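Local coordinates for protein choline kinase (Streptococcus pneumoniae, PDB 4R78) that probably phosphorylates choline with ATP through a protein kinase-like fold, and is captured here with adenosine monophosphate in the nucleotide site, at residues K23-K28 / L40-L45; S30-Q35 / N96-I101; N52-T57 / Q61-F66; N201-P206 / Y211-E216. All blocks are in the same frame, centred on the assembly; numbering follows the deposited sequence.

Contact 1 (K23-K28 / L40-L45); sequences KIIKEK and LSVEQL
The N-terminal helix 20-30 lies across one face of the five-stranded antiparallel sheet in the kinase-like N-terminal lobe, and here its segment 23-28 meets the outermost strand 39-44. Ile25 and Val42 carry the contact. The branch methyl CG2 of Ile25 lies 3.8 Å from Val42 CG1 and 4.0 Å from Val42 CG2, so it touches both prongs of the valine. Val42 has CG1 anti to its backbone N (chi1 179°), which sends that methyl against the isoleucine while CG2 is turned to the neighbouring residue of the helix, coming 4.2 Å from the backbone N of Lys26 and 4.3 Å from Lys26 CB. The lysine adds just the root of its side chain; the rest runs out extended, all four torsions near 180°. Ile25 also rests on Tyr53, Val64 and Phe66 of the next two strands, and is buried among them. Along the strand, Leu40 and Ser41 both face Lys56 in a classic beta bulge, just before Val42. No hydrogen bond joins the two segments. Their union is van der Waals packing of methyl groups over a small area, about 120 Å² in all, and it therefore depends on shape and on the exclusion of water rather than on directed polar bonds.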
# COMPACT_ATOMS: atom_id res chain seq x y z
N LYS A 23 -23.70 2.92 -3.83
CA LYS A 23 -24.80 2.09 -4.32
C LYS A 23 -24.30 0.69 -4.70
O LYS A 23 -24.96 -0.31 -4.40
CB LYS A 23 -25.49 2.74 -5.53
CG LYS A 23 -26.31 3.97 -5.18
CD LYS A 23 -26.86 4.62 -6.44
CE LYS A 23 -27.56 5.93 -6.13
NZ LYS A 23 -27.91 6.68 -7.37
N ILE A 24 -23.14 0.63 -5.35
CA ILE A 24 -22.53 -0.64 -5.72
C ILE A 24 -22.14 -1.44 -4.48
O ILE A 24 -22.36 -2.65 -4.42
CB ILE A 24 -21.32 -0.44 -6.68
CG1 ILE A 24 -21.75 0.28 -7.97
CG2 ILE A 24 -20.63 -1.77 -7.00
CD1 ILE A 24 -22.91 -0.38 -8.73
N ILE A 25 -21.59 -0.75 -3.48
CA ILE A 25 -21.22 -1.38 -2.20
C ILE A 25 -22.44 -2.02 -1.52
O ILE A 25 -22.39 -3.17 -1.07
CB ILE A 25 -20.50 -0.40 -1.25
CG1 ILE A 25 -19.10 -0.09 -1.78
CG2 ILE A 25 -20.41 -0.97 0.17
CD1 ILE A 25 -18.46 1.16 -1.19
N LYS A 26 -23.54 -1.27 -1.46
CA LYS A 26 -24.80 -1.76 -0.90
C LYS A 26 -25.25 -3.07 -1.57
O LYS A 26 -25.65 -4.02 -0.89
CB LYS A 26 -25.90 -0.70 -1.00
CG LYS A 26 -27.24 -1.10 -0.39
CD LYS A 26 -28.25 0.03 -0.46
CE LYS A 26 -29.59 -0.41 0.09
NZ LYS A 26 -30.59 0.69 0.04
N GLU A 27 -25.14 -3.12 -2.90
CA GLU A 27 -25.48 -4.32 -3.68
C GLU A 27 -24.59 -5.51 -3.35
O GLU A 27 -25.08 -6.63 -3.18
CB GLU A 27 -25.42 -4.02 -5.18
CG GLU A 27 -26.51 -3.07 -5.68
CD GLU A 27 -26.36 -2.71 -7.15
OE1 GLU A 27 -25.67 -3.45 -7.90
OE2 GLU A 27 -26.94 -1.69 -7.57
N LYS A 28 -23.28 -5.28 -3.26
CA LYS A 28 -22.31 -6.35 -3.00
C LYS A 28 -22.47 -6.94 -1.60
O LYS A 28 -22.32 -8.15 -1.41
CB LYS A 28 -20.87 -5.85 -3.20
CG LYS A 28 -20.57 -5.24 -4.57
CD LYS A 28 -20.53 -6.27 -5.69
CE LYS A 28 -20.33 -5.58 -7.03
NZ LYS A 28 -19.98 -6.53 -8.12
N LEU A 40 -28.29 -0.85 6.10
CA LEU A 40 -28.84 0.37 6.67
C LEU A 40 -28.19 1.63 6.09
O LEU A 40 -28.88 2.59 5.75
CB LEU A 40 -28.71 0.36 8.20
CG LEU A 40 -29.43 -0.75 8.98
CD1 LEU A 40 -28.91 -0.82 10.41
CD2 LEU A 40 -30.94 -0.58 8.96
N SER A 41 -26.87 1.61 5.99
CA SER A 41 -26.11 2.75 5.48
C SER A 41 -24.74 2.36 4.95
O SER A 41 -24.13 1.39 5.41
CB SER A 41 -25.95 3.83 6.56
OG SER A 41 -25.35 3.29 7.73
N VAL A 42 -24.27 3.11 3.96
CA VAL A 42 -22.89 3.03 3.49
C VAL A 42 -22.36 4.46 3.48
O VAL A 42 -22.82 5.30 2.70
CB VAL A 42 -22.77 2.42 2.06
CG1 VAL A 42 -21.31 2.40 1.61
CG2 VAL A 42 -23.36 1.02 2.02
N GLU A 43 -21.41 4.74 4.37
CA GLU A 43 -20.88 6.09 4.54
C GLU A 43 -19.38 6.12 4.31
O GLU A 43 -18.68 5.16 4.62
CB GLU A 43 -21.19 6.63 5.95
CG GLU A 43 -22.68 6.69 6.31
CD GLU A 43 -23.48 7.69 5.48
OE1 GLU A 43 -22.92 8.73 5.07
OE2 GLU A 43 -24.67 7.43 5.24
N GLN A 44 -18.89 7.23 3.76
CA GLN A 44 -17.46 7.39 3.52
C GLN A 44 -16.72 7.58 4.84
O GLN A 44 -17.12 8.39 5.68
CB GLN A 44 -17.19 8.55 2.56
CG GLN A 44 -15.83 8.46 1.86
CD GLN A 44 -15.63 9.52 0.78
OE1 GLN A 44 -16.56 9.90 0.07
NE2 GLN A 44 -14.40 9.98 0.65
N LEU A 45 -15.66 6.80 5.03
CA LEU A 45 -14.77 6.97 6.17
C LEU A 45 -13.78 8.08 5.86
O LEU A 45 -13.77 8.61 4.74
CB LEU A 45 -14.02 5.67 6.47
CG LEU A 45 -14.77 4.54 7.18
CD1 LEU A 45 -14.04 3.23 6.96
CD2 LEU A 45 -14.94 4.82 8.67

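Contact 2 (S30-Q35 / N96-I101)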
# COMPACT_ATOMS: atom_id res chain seq x y z
N SER A 30 -25.27 -6.98 0.16
CA SER A 30 -26.55 -7.69 0.22
C SER A 30 -26.39 -9.21 0.14
O SER A 30 -27.19 -9.95 0.71
CB SER A 30 -27.50 -7.19 -0.88
OG SER A 30 -27.90 -5.85 -0.63
N SER A 31 -25.34 -9.66 -0.55
CA SER A 31 -25.03 -11.09 -0.67
C SER A 31 -24.51 -11.72 0.63
O SER A 31 -24.49 -12.94 0.76
CB SER A 31 -24.02 -11.32 -1.81
OG SER A 31 -22.73 -10.85 -1.45
N LEU A 32 -24.08 -10.88 1.57
CA LEU A 32 -23.57 -11.35 2.86
C LEU A 32 -24.66 -11.43 3.92
O LEU A 32 -24.41 -11.88 5.04
CB LEU A 32 -22.44 -10.44 3.36
CG LEU A 32 -21.12 -10.41 2.59
CD1 LEU A 32 -20.27 -9.24 3.06
CD2 LEU A 32 -20.35 -11.72 2.74
N LEU A 33 -25.87 -10.99 3.57
CA LEU A 33 -26.96 -10.91 4.54
C LEU A 33 -28.01 -11.99 4.37
O LEU A 33 -28.29 -12.43 3.25
CB LEU A 33 -27.61 -9.52 4.49
CG LEU A 33 -26.71 -8.33 4.82
CD1 LEU A 33 -27.47 -7.04 4.64
CD2 LEU A 33 -26.12 -8.43 6.23
N SER A 34 -28.59 -12.41 5.49
CA SER A 34 -29.72 -13.34 5.48
C SER A 34 -31.00 -12.62 5.05
O SER A 34 -31.05 -11.39 5.05
CB SER A 34 -29.89 -13.99 6.86
OG SER A 34 -29.77 -13.03 7.90
N GLN A 35 -32.02 -13.40 4.69
CA GLN A 35 -33.30 -12.90 4.19
C GLN A 35 -33.88 -11.75 5.04
O GLN A 35 -34.48 -10.82 4.50
CB GLN A 35 -34.31 -14.05 4.11
CG GLN A 35 -35.60 -13.74 3.35
CD GLN A 35 -36.60 -14.89 3.38
OE1 GLN A 35 -36.37 -15.93 4.02
NE2 GLN A 35 -37.72 -14.71 2.69
N ASN A 96 -11.37 -11.09 6.31
CA ASN A 96 -12.07 -10.78 5.06
C ASN A 96 -13.37 -11.56 4.92
O ASN A 96 -13.41 -12.77 5.19
CB ASN A 96 -11.16 -11.08 3.86
CG ASN A 96 -11.82 -10.74 2.54
OD1 ASN A 96 -12.10 -9.57 2.25
ND2 ASN A 96 -12.07 -11.76 1.73
N TYR A 97 -14.43 -10.87 4.49
CA TYR A 97 -15.72 -11.51 4.21
C TYR A 97 -16.03 -11.64 2.72
O TYR A 97 -16.63 -12.62 2.28
CB TYR A 97 -16.85 -10.77 4.92
CG TYR A 97 -16.84 -10.96 6.41
CD1 TYR A 97 -17.28 -12.16 6.98
CD2 TYR A 97 -16.39 -9.96 7.26
CE1 TYR A 97 -17.28 -12.35 8.35
CE2 TYR A 97 -16.39 -10.14 8.65
CZ TYR A 97 -16.83 -11.34 9.18
OH TYR A 97 -16.84 -11.54 10.54
N LEU A 98 -15.62 -10.63 1.95
CA LEU A 98 -15.85 -10.61 0.52
C LEU A 98 -14.70 -9.92 -0.20
O LEU A 98 -14.16 -8.92 0.28
CB LEU A 98 -17.17 -9.88 0.20
CG LEU A 98 -17.81 -10.13 -1.17
CD1 LEU A 98 -18.52 -11.48 -1.20
CD2 LEU A 98 -18.77 -9.01 -1.51
N PHE A 99 -14.30 -10.47 -1.34
CA PHE A 99 -13.34 -9.81 -2.21
C PHE A 99 -13.90 -9.90 -3.63
O PHE A 99 -13.78 -10.93 -4.30
CB PHE A 99 -11.95 -10.45 -2.10
CG PHE A 99 -10.83 -9.59 -2.62
CD1 PHE A 99 -10.16 -8.70 -1.78
CD2 PHE A 99 -10.43 -9.66 -3.95
CE1 PHE A 99 -9.11 -7.90 -2.25
CE2 PHE A 99 -9.37 -8.87 -4.43
CZ PHE A 99 -8.72 -8.00 -3.58
N ASP A 100 -14.54 -8.81 -4.05
CA ASP A 100 -15.28 -8.78 -5.31
C ASP A 100 -14.37 -8.50 -6.49
O ASP A 100 -13.80 -7.41 -6.62
CB ASP A 100 -16.41 -7.75 -5.24
CG ASP A 100 -17.28 -7.74 -6.48
OD1 ASP A 100 -17.15 -6.78 -7.27
OD2 ASP A 100 -18.08 -8.68 -6.66
N ILE A 101 -14.24 -9.51 -7.35
CA ILE A 101 -13.44 -9.45 -8.57
C ILE A 101 -14.06 -8.55 -9.64
O ILE A 101 -13.35 -7.89 -10.40
CB ILE A 101 -13.23 -10.90 -9.13
CG1 ILE A 101 -12.40 -11.75 -8.16
CG2 ILE A 101 -12.63 -10.88 -10.53
CD1 ILE A 101 -11.07 -11.12 -7.77
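Leu32 lays its two methyls against the backbone corner at Tyr97 and the start of Leu98. Its CD2 lies 3.9 Å from the carbonyl oxygen of Tyr97, and its CD1 is 4.2 Å from Tyr97 CB and 4.3 Å from Leu98 CB. With CG anti to the carbonyl carbon (chi1 -67°), the leucine fork is aimed across the gap at the strand. The side chains of Leu32 and Tyr97 cross at about a right angle, and of the tyrosine side chain only CB takes part, the ring itself leading away to meet the Tyr62 ring edge-to-face. At the border of the patch Ser31 OG comes 4.3 Å from Leu98 CD1, a loose approach; the hydroxyl itself is hydrogen-bonded to the carbonyl of Lys28. The contact is apolar, lies near the surface and buries about 155 Å². Ser30 to Leu33 form a type I turn closed by a weak bond, 3.3 Å from Leu33 N to Ser30 O, which brings Leu32 round to the sheet as helix 20-30 gives way to the loop before strand 39-44. Facing it, Tyr97 and Leu98 make a classic beta bulge opposite Val107 in the outermost strand 96-100, and Leu32 also touches Val107 on the neighbouring strand 105-109.

Contact 3 (N52-T57 / Q61-F66). With AMP (adenosine monophosphate), chain C.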
# COMPACT_ATOMS: atom_id res chain seq x y z
N ASN A 52 -12.51 4.29 1.05
CA ASN A 52 -12.84 3.64 2.31
C ASN A 52 -14.22 4.00 2.85
O ASN A 52 -14.59 5.18 2.91
CB ASN A 52 -11.75 3.93 3.33
CG ASN A 52 -10.38 3.47 2.85
OD1 ASN A 52 -10.16 2.28 2.64
ND2 ASN A 52 -9.48 4.42 2.64
N TYR A 53 -14.98 2.97 3.23
CA TYR A 53 -16.37 3.12 3.63
C TYR A 53 -16.72 2.23 4.82
O TYR A 53 -16.15 1.15 5.00
CB TYR A 53 -17.32 2.78 2.47
CG TYR A 53 -17.13 3.67 1.26
CD1 TYR A 53 -17.92 4.79 1.06
CD2 TYR A 53 -16.13 3.39 0.32
CE1 TYR A 53 -17.74 5.62 -0.04
CE2 TYR A 53 -15.94 4.20 -0.77
CZ TYR A 53 -16.74 5.31 -0.95
OH TYR A 53 -16.55 6.12 -2.04
N LEU A 54 -17.67 2.71 5.63
CA LEU A 54 -18.24 1.92 6.70
C LEU A 54 -19.66 1.55 6.31
O LEU A 54 -20.49 2.42 6.06
CB LEU A 54 -18.23 2.71 8.02
CG LEU A 54 -18.93 2.08 9.23
CD1 LEU A 54 -18.28 0.77 9.63
CD2 LEU A 54 -18.92 3.06 10.40
N ALA A 55 -19.93 0.25 6.26
CA ALA A 55 -21.26 -0.25 5.92
C ALA A 55 -21.93 -0.82 7.16
O ALA A 55 -21.36 -1.66 7.85
CB ALA A 55 -21.17 -1.30 4.84
N LYS A 56 -23.14 -0.34 7.43
CA LYS A 56 -23.90 -0.82 8.57
C LYS A 56 -25.09 -1.65 8.10
O LYS A 56 -25.84 -1.22 7.23
CB LYS A 56 -24.34 0.34 9.46
CG LYS A 56 -23.19 1.05 10.16
CD LYS A 56 -23.67 2.17 11.08
CE LYS A 56 -22.49 2.92 11.68
NZ LYS A 56 -22.92 4.01 12.59
N THR A 57 -25.21 -2.84 8.67
CA THR A 57 -26.33 -3.73 8.41
C THR A 57 -27.05 -3.98 9.73
O THR A 57 -26.59 -3.53 10.78
CB THR A 57 -25.89 -5.07 7.77
OG1 THR A 57 -25.18 -5.86 8.73
CG2 THR A 57 -24.99 -4.83 6.55
N GLN A 61 -21.43 -4.58 11.20
CA GLN A 61 -20.74 -3.48 10.56
C GLN A 61 -19.59 -4.05 9.74
O GLN A 61 -18.95 -5.01 10.16
CB GLN A 61 -20.20 -2.50 11.60
CG GLN A 61 -21.27 -1.83 12.44
CD GLN A 61 -20.71 -0.75 13.35
OE1 GLN A 61 -20.42 0.36 12.91
NE2 GLN A 61 -20.56 -1.07 14.63
N TYR A 62 -19.33 -3.45 8.58
CA TYR A 62 -18.24 -3.89 7.71
C TYR A 62 -17.40 -2.70 7.26
O TYR A 62 -17.92 -1.63 6.96
CB TYR A 62 -18.78 -4.58 6.46
CG TYR A 62 -19.57 -5.84 6.68
CD1 TYR A 62 -18.93 -7.07 6.87
CD2 TYR A 62 -20.96 -5.82 6.67
CE1 TYR A 62 -19.65 -8.24 7.05
CE2 TYR A 62 -21.70 -6.98 6.86
CZ TYR A 62 -21.04 -8.19 7.05
OH TYR A 62 -21.76 -9.34 7.23
N ILE A 63 -16.09 -2.92 7.21
CA ILE A 63 -15.15 -1.98 6.60
C ILE A 63 -15.01 -2.35 5.12
O ILE A 63 -14.75 -3.50 4.79
CB ILE A 63 -13.78 -2.01 7.32
CG1 ILE A 63 -13.88 -1.37 8.72
CG2 ILE A 63 -12.68 -1.36 6.47
CD1 ILE A 63 -14.18 0.13 8.73
N VAL A 64 -15.21 -1.36 4.25
CA VAL A 64 -15.19 -1.59 2.81
C VAL A 64 -14.08 -0.77 2.15
O VAL A 64 -13.94 0.43 2.41
CB VAL A 64 -16.56 -1.26 2.16
CG1 VAL A 64 -16.54 -1.55 0.67
CG2 VAL A 64 -17.68 -2.05 2.84
N LYS A 65 -13.27 -1.43 1.33
CA LYS A 65 -12.34 -0.72 0.47
C LYS A 65 -12.69 -0.94 -0.99
O LYS A 65 -12.58 -2.05 -1.52
CB LYS A 65 -10.88 -1.11 0.75
CG LYS A 65 -9.90 -0.14 0.12
CD LYS A 65 -8.46 -0.44 0.50
CE LYS A 65 -7.54 0.65 -0.05
NZ LYS A 65 -6.10 0.42 0.30
N PHE A 66 -13.14 0.13 -1.63
CA PHE A 66 -13.46 0.13 -3.05
C PHE A 66 -12.19 0.60 -3.77
O PHE A 66 -11.94 1.81 -3.88
CB PHE A 66 -14.62 1.10 -3.31
CG PHE A 66 -15.35 0.88 -4.61
CD1 PHE A 66 -14.66 0.71 -5.82
CD2 PHE A 66 -16.74 0.89 -4.64
CE1 PHE A 66 -15.34 0.52 -7.02
CE2 PHE A 66 -17.44 0.71 -5.84
CZ PHE A 66 -16.73 0.52 -7.03
P AMP C . -6.13 3.31 4.81
O1P AMP C . -5.50 3.31 3.44
O2P AMP C . -6.54 4.68 5.30
O3P AMP C . -5.40 2.47 5.83
O5' AMP C . -7.53 2.54 4.62
C5' AMP C . -8.07 1.74 5.67
C4' AMP C . -8.40 2.63 6.87
O4' AMP C . -9.67 2.27 7.41
C3' AMP C . -7.38 2.45 7.98
O3' AMP C . -6.47 3.56 8.03
C2' AMP C . -8.20 2.35 9.26
O2' AMP C . -8.28 3.62 9.90
C1' AMP C . -9.59 1.96 8.80
N9 AMP C . -9.83 0.51 9.04
C8 AMP C . -9.43 -0.49 8.23
N7 AMP C . -9.80 -1.70 8.71
C5 AMP C . -10.47 -1.48 9.86
C6 AMP C . -11.13 -2.33 10.87
N6 AMP C . -11.15 -3.68 10.73
N1 AMP C . -11.72 -1.72 11.92
C2 AMP C . -11.71 -0.38 12.06
N3 AMP C . -11.12 0.46 11.18
C4 AMP C . -10.49 -0.03 10.07
O HOH W 1 -11.34 0.39 3.95
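Tyr53, Gln61 and Val64 have the most surface buried in the hairpin of strands 52-57 and 61-66. Tyr53 and Val64 form a hydrogen-bonded antiparallel pair: Tyr53 N donates to Val64 O at 2.9 Å, and Val64 N returns a bond to Tyr53 O at 2.8 Å. On the sheet face that they share with Ala55 and Tyr62, Tyr53 CB lies 4.1 Å from Val64 CB, and the Tyr53 ring goes on toward Phe66 and helix 20-30. A second hydrogen-bonded pair, Ala55 with Tyr62, is likewise bonded in both directions, with an N-H...O angle of 175° for the bond from Ala55 N. Gln61 stands on the other face, alongside Lys56 and pointing the same way. Its extended chain brings OE1 to 3.5 Å from Lys56 CE and 3.9 Å from Leu54 CD1, so the amide oxygen lies against aliphatic carbons.

Farther along that face the hairpin reaches the nucleotide. Ile63 CG1 packs on the adenine, 3.6 Å from AMP C5, and Asn52 OD1 lies beside Lys65, 3.5 Å from Lys65 CG. A water donates to Asn52 OD1 and, weakly, to Val64 O. Lys65 NZ makes long, weak ion pairs with Asp214 and Glu216 and a salt bridge with the sulfonate of a MES molecule, probably from the crystallisation liquor. The hairpin thus has two chemistries: a largely apolar, aromatic face toward helix 20-30, and one toward AMP that runs from Ile63 against the adenine to polar Asn52 and Lys65 on the phosphate side.

Contact 4 (N201-P206 / Y211-E216); sequences NFIESP and YLIDWE. With AMP (adenosine monophosphate), chain C.
A beta hairpin of strands 202-204 and 210-212 forms one wall of the nucleotide site in the kinase-like fold, and leads into Asp214, which by its place just after the second strand probably corresponds to the DFG aspartate of protein kinases. Ile203 and Tyr211 are bonded in both directions: Tyr211 N to Ile203 O at 2.7 Å, nearly straight on to the oxygen, and Ile203 N to Tyr211 O at 3.0 Å with the donor tilted from the carbonyl plane. One step on, Ile213 N binds Asn201 O at 2.8 Å.

Ile203 and Ile213 turn their side chains to the nucleotide. Ile203 has CG1 between the backbone N and the carbonyl carbon (chi1 67°), and its CD1 reaches AMP C5 at 3.6 Å; Ile213 CD1 comes within 3.4 Å of AMP C8. The two cross at about a right angle, Ile203 CG1 lying 4.0 Å from Ile213 CG2. Nearer the phosphate, Asp214 OD2 is 3.0 Å from AMP O5', and the Asn201 amide crosses the Asp214 carboxylate with the planes 83° apart, OD1 and OD2 being two acceptors and not hydrogen-bonded together. Asn201 ND2 is held by the carbonyl of Asp196, while Asp214 OD1 has a salt bridge to Lys106.

On the opposite face of the hairpin Leu212 CD1 sits over the Phe202 ring, 3.9 Å from its centroid, a CH-pi contact. Phe202 and Leu212 pack there on Ile129 and Ile132 of helix 126-137, with strand 115-116 flanking strand 202-204.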
# COMPACT_ATOMS: atom_id res chain seq x y z
N ASN A 201 -1.78 1.93 7.61
CA ASN A 201 -2.06 0.51 7.33
C ASN A 201 -1.77 -0.39 8.53
O ASN A 201 -1.92 -1.61 8.44
CB ASN A 201 -1.33 0.04 6.07
CG ASN A 201 -2.08 0.43 4.80
OD1 ASN A 201 -3.24 0.82 4.85
ND2 ASN A 201 -1.41 0.31 3.66
N PHE A 202 -1.37 0.21 9.64
CA PHE A 202 -1.28 -0.50 10.91
C PHE A 202 -2.42 -0.05 11.81
O PHE A 202 -2.60 1.15 12.04
CB PHE A 202 0.07 -0.24 11.59
CG PHE A 202 1.25 -0.82 10.86
CD1 PHE A 202 1.71 -2.10 11.18
CD2 PHE A 202 1.91 -0.09 9.88
CE1 PHE A 202 2.82 -2.64 10.51
CE2 PHE A 202 3.01 -0.63 9.21
CZ PHE A 202 3.47 -1.90 9.53
N ILE A 203 -3.21 -1.01 12.28
CA ILE A 203 -4.32 -0.70 13.17
C ILE A 203 -4.27 -1.61 14.39
O ILE A 203 -3.88 -2.78 14.30
CB ILE A 203 -5.71 -0.77 12.46
CG1 ILE A 203 -6.06 -2.19 12.03
CG2 ILE A 203 -5.77 0.21 11.27
CD1 ILE A 203 -7.53 -2.41 11.74
N GLU A 204 -4.65 -1.06 15.54
CA GLU A 204 -4.55 -1.77 16.80
C GLU A 204 -5.93 -2.05 17.38
O GLU A 204 -6.77 -1.15 17.47
CB GLU A 204 -3.69 -0.96 17.79
CG GLU A 204 -3.21 -1.73 19.01
CD GLU A 204 -2.20 -0.94 19.82
OE1 GLU A 204 -1.02 -0.89 19.42
OE2 GLU A 204 -2.59 -0.38 20.86
N SER A 205 -6.15 -3.31 17.75
CA SER A 205 -7.34 -3.74 18.48
C SER A 205 -7.34 -3.11 19.87
O SER A 205 -6.26 -2.86 20.42
CB SER A 205 -7.34 -5.27 18.61
OG SER A 205 -8.40 -5.74 19.42
N PRO A 206 -8.53 -2.84 20.43
CA PRO A 206 -8.59 -2.35 21.82
C PRO A 206 -7.95 -3.31 22.83
O PRO A 206 -7.59 -2.89 23.93
CB PRO A 206 -10.10 -2.22 22.09
CG PRO A 206 -10.78 -2.99 20.99
CD PRO A 206 -9.87 -2.88 19.81
N TYR A 211 -2.57 -5.13 13.75
CA TYR A 211 -2.80 -5.65 12.41
C TYR A 211 -2.06 -4.83 11.37
O TYR A 211 -1.86 -3.63 11.55
CB TYR A 211 -4.30 -5.63 12.08
CG TYR A 211 -5.14 -6.57 12.90
CD1 TYR A 211 -5.30 -7.90 12.53
CD2 TYR A 211 -5.80 -6.11 14.04
CE1 TYR A 211 -6.09 -8.76 13.28
CE2 TYR A 211 -6.60 -6.97 14.80
CZ TYR A 211 -6.74 -8.29 14.41
OH TYR A 211 -7.52 -9.14 15.15
N LEU A 212 -1.65 -5.50 10.30
CA LEU A 212 -1.18 -4.83 9.09
C LEU A 212 -2.20 -5.12 7.99
O LEU A 212 -2.44 -6.28 7.65
CB LEU A 212 0.22 -5.33 8.70
CG LEU A 212 0.82 -4.86 7.38
CD1 LEU A 212 0.80 -3.34 7.24
CD2 LEU A 212 2.24 -5.39 7.22
N ILE A 213 -2.80 -4.06 7.44
CA ILE A 213 -3.95 -4.19 6.55
C ILE A 213 -3.66 -3.67 5.15
O ILE A 213 -2.56 -3.17 4.87
CB ILE A 213 -5.20 -3.47 7.13
CG1 ILE A 213 -4.97 -1.95 7.17
CG2 ILE A 213 -5.55 -4.05 8.50
CD1 ILE A 213 -6.23 -1.14 7.38
N ASP A 214 -4.65 -3.80 4.27
CA ASP A 214 -4.64 -3.22 2.92
C ASP A 214 -3.49 -3.73 2.06
O ASP A 214 -2.58 -2.99 1.68
CB ASP A 214 -4.72 -1.69 2.98
CG ASP A 214 -6.10 -1.18 3.38
OD1 ASP A 214 -7.03 -2.00 3.58
OD2 ASP A 214 -6.26 0.05 3.48
N TRP A 215 -3.58 -5.02 1.74
CA TRP A 215 -2.57 -5.72 0.97
C TRP A 215 -2.82 -5.67 -0.54
O TRP A 215 -2.30 -6.52 -1.27
CB TRP A 215 -2.50 -7.18 1.46
CG TRP A 215 -2.00 -7.30 2.87
CD1 TRP A 215 -2.68 -6.99 4.02
CD2 TRP A 215 -0.71 -7.76 3.28
NE1 TRP A 215 -1.89 -7.23 5.12
CE2 TRP A 215 -0.68 -7.70 4.70
CE3 TRP A 215 0.42 -8.21 2.59
CZ2 TRP A 215 0.45 -8.08 5.43
CZ3 TRP A 215 1.54 -8.59 3.32
CH2 TRP A 215 1.54 -8.52 4.73
N GLU A 216 -3.57 -4.68 -1.01
CA GLU A 216 -3.94 -4.58 -2.43
C GLU A 216 -2.76 -4.53 -3.40
O GLU A 216 -2.91 -4.90 -4.56
CB GLU A 216 -4.85 -3.38 -2.69
CG GLU A 216 -6.30 -3.58 -2.26
CD GLU A 216 -6.45 -3.78 -0.76
OE1 GLU A 216 -5.83 -3.01 0.01
OE2 GLU A 216 -7.18 -4.71 -0.35
P AMP C . -6.13 3.31 4.81
O1P AMP C . -5.50 3.31 3.44
O2P AMP C . -6.54 4.68 5.30
O3P AMP C . -5.40 2.47 5.83
O5' AMP C . -7.53 2.54 4.62
C5' AMP C . -8.07 1.74 5.67
C4' AMP C . -8.40 2.63 6.87
O4' AMP C . -9.67 2.27 7.41
C3' AMP C . -7.38 2.45 7.98
O3' AMP C . -6.47 3.56 8.03
C2' AMP C . -8.20 2.35 9.26
O2' AMP C . -8.28 3.62 9.90
C1' AMP C . -9.59 1.96 8.80
N9 AMP C . -9.83 0.51 9.04
C8 AMP C . -9.43 -0.49 8.23
N7 AMP C . -9.80 -1.70 8.71
C5 AMP C . -10.47 -1.48 9.86
C6 AMP C . -11.13 -2.33 10.87
N6 AMP C . -11.15 -3.68 10.73
N1 AMP C . -11.72 -1.72 11.92
C2 AMP C . -11.71 -0.38 12.06
N3 AMP C . -11.12 0.46 11.18
C4 AMP C . -10.49 -0.03 10.07

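How the contacts relate
Contacts 1, 2 and 3 cluster in the N-terminal lobe, their centres 7 to 12 Å apart, and all reach the five-stranded sheet. Contact 1 joins helix 20-30 to one outermost strand, contact 2 joins the loop after that helix to the other, and contact 3 holds the two strands that follow strand 39-44 in the sheet. Along the chain contacts 1 and 2 interlace, contact 3 falls between the segments of contact 2, and contact 4 comes last, in the small three-stranded sheet. Contacts 3 and 4 lie about 15 Å apart between centres and both touch AMP, so the nucleotide is held between the two sheets.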